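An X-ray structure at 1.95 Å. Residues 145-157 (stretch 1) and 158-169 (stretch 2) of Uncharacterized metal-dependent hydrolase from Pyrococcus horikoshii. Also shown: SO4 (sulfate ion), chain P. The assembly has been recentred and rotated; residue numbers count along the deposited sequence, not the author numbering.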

# COMPACT_ATOMS: atom_id res chain seq x y z
N MET A 145 -4.40 -37.61 -4.16
CA MET A 145 -3.55 -36.48 -4.47
C MET A 145 -3.34 -36.39 -5.97
O MET A 145 -3.34 -35.29 -6.54
N LEU A 146 -3.20 -37.54 -6.63
CA LEU A 146 -3.01 -37.57 -8.08
C LEU A 146 -4.27 -37.08 -8.82
O LEU A 146 -4.16 -36.50 -9.90
N GLU A 147 -5.43 -37.33 -8.23
CA GLU A 147 -6.70 -36.81 -8.74
C GLU A 147 -6.69 -35.28 -8.71
O GLU A 147 -7.01 -34.64 -9.72
N LEU A 148 -6.28 -34.72 -7.57
CA LEU A 148 -6.16 -33.26 -7.42
C LEU A 148 -5.14 -32.65 -8.37
O LEU A 148 -5.34 -31.54 -8.88
N LEU A 149 -4.05 -33.37 -8.61
CA LEU A 149 -2.94 -32.81 -9.38
C LEU A 149 -3.21 -32.81 -10.87
O LEU A 149 -2.81 -31.86 -11.56
N ASN A 150 -3.87 -33.87 -11.36
CA ASN A 150 -4.16 -34.04 -12.78
C ASN A 150 -2.96 -33.72 -13.66
O ASN A 150 -3.02 -32.84 -14.53
N LEU A 151 -1.85 -34.42 -13.40
CA LEU A 151 -0.58 -34.17 -14.07
C LEU A 151 -0.60 -34.63 -15.52
O LEU A 151 -1.29 -35.59 -15.86
N THR A 152 0.15 -33.92 -16.36
CA THR A 152 0.30 -34.26 -17.77
C THR A 152 1.10 -35.57 -17.87
O THR A 152 2.14 -35.70 -17.22
N PRO A 153 0.58 -36.55 -18.64
CA PRO A 153 1.32 -37.80 -18.90
C PRO A 153 2.70 -37.54 -19.49
O PRO A 153 2.82 -36.79 -20.46
N SER A 154 3.72 -38.14 -18.88
CA SER A 154 5.10 -38.10 -19.39
C SER A 154 5.95 -39.22 -18.79
O SER A 154 5.49 -39.95 -17.90
N LYS A 155 7.19 -39.35 -19.27
CA LYS A 155 8.15 -40.32 -18.72
C LYS A 155 8.59 -39.99 -17.29
O LYS A 155 9.04 -40.87 -16.55
N ASP A 156 8.45 -38.72 -16.91
CA ASP A 156 8.78 -38.24 -15.57
C ASP A 156 7.65 -38.45 -14.54
O ASP A 156 7.82 -38.16 -13.35
N PHE A 157 6.51 -38.95 -15.01
CA PHE A 157 5.39 -39.27 -14.14
C PHE A 157 4.98 -40.72 -14.36
O PHE A 157 4.36 -41.07 -15.37
N ASP A 158 5.33 -41.56 -13.39
CA ASP A 158 4.95 -42.97 -13.43
C ASP A 158 3.64 -43.12 -12.68
O ASP A 158 3.59 -42.99 -11.45
N GLU A 159 2.58 -43.40 -13.43
CA GLU A 159 1.23 -43.38 -12.88
C GLU A 159 0.94 -44.58 -11.97
O GLU A 159 0.15 -44.47 -11.04
N ASP A 160 1.61 -45.70 -12.23
CA ASP A 160 1.40 -46.91 -11.43
C ASP A 160 2.06 -46.84 -10.05
O ASP A 160 1.43 -47.19 -9.05
N THR A 161 3.31 -46.39 -10.01
CA THR A 161 4.07 -46.32 -8.75
C THR A 161 3.83 -45.00 -8.01
O THR A 161 4.10 -44.89 -6.81
N GLY A 162 3.32 -44.00 -8.73
CA GLY A 162 3.02 -42.69 -8.15
C GLY A 162 4.23 -41.78 -8.04
O GLY A 162 4.17 -40.75 -7.37
N ILE A 163 5.32 -42.15 -8.73
CA ILE A 163 6.60 -41.43 -8.66
C ILE A 163 6.65 -40.27 -9.64
O ILE A 163 6.44 -40.45 -10.85
N ILE A 164 6.92 -39.08 -9.10
CA ILE A 164 6.90 -37.83 -9.83
C ILE A 164 8.30 -37.20 -9.72
O ILE A 164 8.79 -36.98 -8.61
N LYS A 165 8.91 -36.90 -10.86
CA LYS A 165 10.27 -36.34 -10.88
C LYS A 165 10.46 -35.34 -12.01
O LYS A 165 9.58 -35.19 -12.86
N GLU A 166 11.60 -34.66 -11.98
CA GLU A 166 12.02 -33.71 -13.02
C GLU A 166 10.95 -32.66 -13.35
O GLU A 166 10.52 -31.92 -12.46
N LYS A 167 10.51 -32.60 -14.61
CA LYS A 167 9.56 -31.56 -15.00
C LYS A 167 8.12 -31.84 -14.55
O LYS A 167 7.33 -30.91 -14.44
N SER A 168 7.81 -33.11 -14.28
CA SER A 168 6.52 -33.47 -13.69
C SER A 168 6.41 -32.99 -12.24
O SER A 168 5.32 -32.67 -11.76
N LEU A 169 7.55 -32.97 -11.53
CA LEU A 169 7.60 -32.44 -10.17
C LEU A 169 7.47 -30.93 -10.18
O LEU A 169 6.82 -30.35 -9.30

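Which residue gives up most surface? Asp 156, with 121 Å² covered by the other stretch. Asp 156 O accepts a hydrogen bond from Lys 165 N at 3.0 Å, and the carboxylate, with chi1 m, meets the lysine side chain: Asp 156 OD1 lies 3.2 Å from Lys 165 NZ in a salt bridge. Lys 165 NZ also pairs with Glu 166 OE2 at 3.2 Å, so the ammonium contacts both acids, whose Asp 156 OD1 and Glu 166 OE1 lie 3.5 Å apart.

How does Phe 157 pack? Its t rotamer places the ring against the aliphatic part of Glu 159 and against Ile 164. Glu 159, an m rotamer, lays CG over one ring face, 3.7 Å from Phe 157 CE2, while Phe 157 CD1 lies 4.0 Å from Ile 164 CG1. Ile 164, m at chi1 and t at chi2, carries its CD1 among three leucines, all m at chi1: 3.9 Å from Leu 151 CD1, 4.1 Å from Leu 146 CD2 and 4.2 Å from Leu 149 CD1.

Which polar groups join the remaining side chains? Ser 154 (p) and Ser 168 (m) point toward each other's stretch, and their OG atoms form a weak hydrogen bond at 3.0 Å. Water 1 links Ser 168 OG to Thr 152 O.

Does the sulfate contribute? It bridges the stretches, accepting hydrogen bonds from Lys 155 N to sulfate O2 (3.0 Å) and from Lys 167 NZ to sulfate O1 (2.9 Å).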

# COMPACT_ATOMS: atom_id res chain seq x y z
CB MET A 145 -2.20 -36.61 -3.75
CG MET A 145 -1.31 -35.38 -3.87
SD MET A 145 -1.93 -34.00 -2.89
CE MET A 145 -1.09 -32.68 -3.76
CB LEU A 146 -2.62 -38.97 -8.56
CG LEU A 146 -1.20 -39.45 -8.20
CD1 LEU A 146 -0.97 -40.88 -8.71
CD2 LEU A 146 -0.14 -38.51 -8.76
CB GLU A 147 -7.88 -37.34 -7.92
CG GLU A 147 -9.26 -36.88 -8.42
CD GLU A 147 -9.55 -37.33 -9.86
OE1 GLU A 147 -9.23 -38.49 -10.20
OE2 GLU A 147 -10.11 -36.53 -10.63
CB LEU A 148 -5.79 -32.90 -5.98
CG LEU A 148 -6.88 -32.97 -4.91
CD1 LEU A 148 -6.27 -32.82 -3.53
CD2 LEU A 148 -7.96 -31.90 -5.14
CB LEU A 149 -1.62 -33.55 -9.09
CG LEU A 149 -0.94 -33.34 -7.74
CD1 LEU A 149 0.28 -34.27 -7.63
CD2 LEU A 149 -0.53 -31.87 -7.53
CB ASN A 150 -5.40 -33.22 -13.19
CG ASN A 150 -5.99 -33.67 -14.52
OD1 ASN A 150 -6.27 -34.85 -14.72
ND2 ASN A 150 -6.15 -32.73 -15.44
CB LEU A 151 0.58 -34.86 -13.34
CG LEU A 151 0.83 -34.46 -11.88
CD1 LEU A 151 1.96 -35.28 -11.27
CD2 LEU A 151 1.10 -32.95 -11.75
CB THR A 152 1.01 -33.12 -18.55
OG1 THR A 152 0.31 -31.89 -18.34
CG2 THR A 152 1.07 -33.41 -20.05
CB PRO A 153 0.43 -38.52 -19.92
CG PRO A 153 -0.94 -38.01 -19.65
CD PRO A 153 -0.74 -36.56 -19.30
CB SER A 154 5.75 -36.73 -19.16
OG SER A 154 6.29 -36.60 -17.85
CB LYS A 155 9.37 -40.48 -19.65
CG LYS A 155 9.89 -39.20 -20.27
CD LYS A 155 11.12 -38.67 -19.56
CE LYS A 155 11.75 -37.54 -20.36
NZ LYS A 155 12.94 -36.96 -19.66
CB ASP A 156 9.17 -36.77 -15.65
CG ASP A 156 10.46 -36.54 -16.41
OD1 ASP A 156 11.32 -37.45 -16.41
OD2 ASP A 156 10.62 -35.45 -17.00
CB PHE A 157 4.23 -38.29 -14.37
CG PHE A 157 2.93 -38.67 -13.69
CD1 PHE A 157 2.91 -39.20 -12.39
CD2 PHE A 157 1.71 -38.45 -14.34
CE1 PHE A 157 1.71 -39.54 -11.78
CE2 PHE A 157 0.51 -38.79 -13.72
CZ PHE A 157 0.51 -39.34 -12.44
CB ASP A 158 6.05 -43.83 -12.80
CG ASP A 158 5.87 -45.32 -13.09
OD1 ASP A 158 6.76 -45.89 -13.75
OD2 ASP A 158 4.86 -45.91 -12.64
CB GLU A 159 0.20 -43.25 -14.02
CG GLU A 159 0.66 -42.24 -15.10
CD GLU A 159 -0.45 -41.68 -15.98
OE1 GLU A 159 -0.12 -40.86 -16.88
OE2 GLU A 159 -1.63 -42.05 -15.78
CB ASP A 160 1.88 -48.16 -12.18
CG ASP A 160 1.54 -49.45 -11.44
OD1 ASP A 160 2.47 -50.23 -11.15
OD2 ASP A 160 0.35 -49.68 -11.12
CB THR A 161 5.58 -46.48 -8.98
OG1 THR A 161 6.02 -45.46 -9.88
CG2 THR A 161 5.90 -47.85 -9.57
CB ILE A 163 7.81 -42.38 -8.88
CG1 ILE A 163 7.93 -43.35 -7.69
CG2 ILE A 163 9.11 -41.58 -9.06
CD1 ILE A 163 8.79 -44.57 -7.96
CB ILE A 164 5.85 -36.87 -9.22
CG1 ILE A 164 4.47 -37.53 -9.13
CG2 ILE A 164 5.75 -35.60 -10.03
CD1 ILE A 164 3.56 -36.92 -8.07
CB LYS A 165 11.32 -37.46 -10.97
CG LYS A 165 11.20 -38.35 -12.21
CD LYS A 165 12.15 -39.54 -12.13
CE LYS A 165 12.05 -40.42 -13.37
NZ LYS A 165 12.56 -39.72 -14.58
CB GLU A 166 12.56 -34.44 -14.26
CG GLU A 166 13.82 -35.28 -13.96
CD GLU A 166 14.29 -36.12 -15.15
OE1 GLU A 166 14.34 -35.59 -16.29
OE2 GLU A 166 14.64 -37.30 -14.94
CB LYS A 167 9.63 -31.24 -16.50
CG LYS A 167 9.11 -32.31 -17.43
CD LYS A 167 9.17 -31.82 -18.88
CE LYS A 167 8.94 -32.94 -19.87
NZ LYS A 167 7.55 -33.47 -19.81
CB SER A 168 6.27 -34.97 -13.77
OG SER A 168 6.15 -35.38 -15.12
CB LEU A 169 8.89 -32.86 -9.45
CG LEU A 169 8.93 -32.43 -7.98
CD1 LEU A 169 7.82 -33.09 -7.17
CD2 LEU A 169 10.28 -32.71 -7.37
S SO4 P . 7.71 -36.66 -22.43
O1 SO4 P . 8.14 -35.83 -21.31
O2 SO4 P . 7.31 -37.98 -21.96
O3 SO4 P . 6.56 -36.03 -23.09
O4 SO4 P . 8.81 -36.78 -23.37
O HOH W 1 3.84 -34.15 -16.10
O HOH W 2 2.65 -40.50 -17.39
O HOH W 3 3.16 -43.86 -16.49